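Local coordinates for uncharacterized protein (Bacteroides thetaiotaomicron VPI-5482, PDB 3KNY) that is of unknown function, a two-domain protein of the BT_3535-like family, probably made as a lipoprotein, at residues 29-32 / 33-36. Residues are numbered along the deposited sequence; the frame is centred on the assembly and turned at random.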
loop_
_atom_site.group_PDB
_atom_site.type_symbol
_atom_site.label_atom_id
_atom_site.label_comp_id
_atom_site.label_asym_id
_atom_site.label_seq_id
_atom_site.Cartn_x
_atom_site.Cartn_y
_atom_site.Cartn_z
ATOM N N THR A 29 -1.862 -14.582 4.619
ATOM C CA THR A 29 -1.621 -14.540 6.053
ATOM C C THR A 29 -2.263 -13.283 6.657
ATOM O O THR A 29 -2.450 -12.266 5.970
ATOM C CB THR A 29 -0.112 -14.560 6.417
ATOM O OG1 THR A 29 0.425 -13.231 6.353
ATOM C CG2 THR A 29 0.669 -15.498 5.518
ATOM N N ILE A 30 -2.609 -13.375 7.939
ATOM C CA ILE A 30 -3.159 -12.262 8.714
ATOM C C ILE A 30 -2.429 -12.258 10.046
ATOM O O ILE A 30 -2.336 -13.292 10.673
ATOM C CB ILE A 30 -4.685 -12.407 8.939
ATOM C CG1 ILE A 30 -5.378 -12.655 7.591
ATOM C CG2 ILE A 30 -5.256 -11.164 9.630
ATOM C CD1 ILE A 30 -6.887 -12.649 7.635
ATOM N N PRO A 31 -1.852 -11.115 10.460
ATOM C CA PRO A 31 -1.178 -11.123 11.762
ATOM C C PRO A 31 -2.118 -11.566 12.867
ATOM O O PRO A 31 -3.284 -11.166 12.862
ATOM C CB PRO A 31 -0.753 -9.652 11.974
ATOM C CG PRO A 31 -1.200 -8.894 10.771
ATOM C CD PRO A 31 -1.537 -9.894 9.701
ATOM N N ASP A 32 -1.623 -12.380 13.794
ATOM C CA ASP A 32 -2.484 -12.913 14.819
ATOM C C ASP A 32 -3.297 -11.818 15.503
ATOM O O ASP A 32 -4.517 -11.922 15.609
ATOM C CB ASP A 32 -1.708 -13.693 15.878
ATOM C CG ASP A 32 -2.641 -14.387 16.867
ATOM O OD1 ASP A 32 -3.595 -15.040 16.403
ATOM O OD2 ASP A 32 -2.458 -14.261 18.097
ATOM N N TRP A 33 -2.633 -10.755 15.941
ATOM C CA TRP A 33 -3.319 -9.717 16.702
ATOM C C TRP A 33 -4.611 -9.199 16.047
ATOM O O TRP A 33 -5.543 -8.767 16.741
ATOM C CB TRP A 33 -2.365 -8.563 17.007
ATOM C CG TRP A 33 -2.008 -7.741 15.843
ATOM C CD1 TRP A 33 -0.933 -7.899 15.033
ATOM C CD2 TRP A 33 -2.723 -6.602 15.352
ATOM N NE1 TRP A 33 -0.936 -6.935 14.058
ATOM C CE2 TRP A 33 -2.024 -6.126 14.232
ATOM C CE3 TRP A 33 -3.893 -5.942 15.750
ATOM C CZ2 TRP A 33 -2.446 -5.019 13.505
ATOM C CZ3 TRP A 33 -4.317 -4.835 15.018
ATOM C CH2 TRP A 33 -3.592 -4.387 13.910
ATOM N N VAL A 34 -4.660 -9.237 14.714
ATOM C CA VAL A 34 -5.821 -8.740 13.970
ATOM C C VAL A 34 -7.108 -9.452 14.362
ATOM O O VAL A 34 -8.142 -8.808 14.559
ATOM C CB VAL A 34 -5.617 -8.850 12.435
ATOM C CG1 VAL A 34 -6.922 -8.636 11.701
ATOM C CG2 VAL A 34 -4.611 -7.841 11.988
ATOM N N SER A 35 -7.025 -10.773 14.515
ATOM C CA SER A 35 -8.201 -11.603 14.807
ATOM C C SER A 35 -8.912 -11.237 16.097
ATOM O O SER A 35 -9.971 -11.784 16.381
ATOM C CB SER A 35 -7.834 -13.097 14.835
ATOM O OG SER A 35 -7.017 -13.434 15.943
ATOM N N GLU A 36 -8.326 -10.349 16.894
ATOM C CA GLU A 36 -8.956 -9.906 18.132
ATOM C C GLU A 36 -9.663 -8.590 17.953
ATOM O O GLU A 36 -10.321 -8.110 18.869
ATOM C CB GLU A 36 -7.929 -9.773 19.241
ATOM C CG GLU A 36 -7.781 -11.022 20.066
ATOM C CD GLU A 36 -6.643 -10.900 21.039
ATOM O OE1 GLU A 36 -5.570 -10.396 20.634
ATOM O OE2 GLU A 36 -6.819 -11.301 22.205
#
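With CG set between its backbone N and carbonyl carbon (chi1 71°), W33 swings its indole back beside P31, while S35, whose OG takes the same setting (chi1 69°), turns its hydroxyl onto the carbonyl of D32. The pyrrole side of the indole lies alongside the proline ring, P31 CB being 3.5 Å from W33 CD1, and V34 CG2 sits over one face of the same indole. That methyl also approaches P31 CG at 3.8 Å, so one branch of V34 touches both rings. I30 meets V34 at about a right angle, its CG2 3.7 Å from V34 CB; two beta-branched residues suit this place because each has a methyl close to the backbone. Y57, in a loop, packs against P31, W33 and V34, and helix 40-49 meets I30 and S35. Proline, which has no N-H to donate, fits the entry to the 3-10 turn, where P31 O accepts from V34 N at 3.0 Å. One residue on, D32 O is gripped twice: S35 N donates from above the carbonyl plane, S35 OG from within it at 2.9 Å. Losing the hydroxyl, as with an alanine at S35, would probably leave D32 O with the backbone donor as its one partner in this turn. The chemistry thus divides the turn: successive i to i+3 bonds and a serine hydroxyl fix its backbone, while apolar contacts tie the side chains of I30, P31, W33 and V34 to one another.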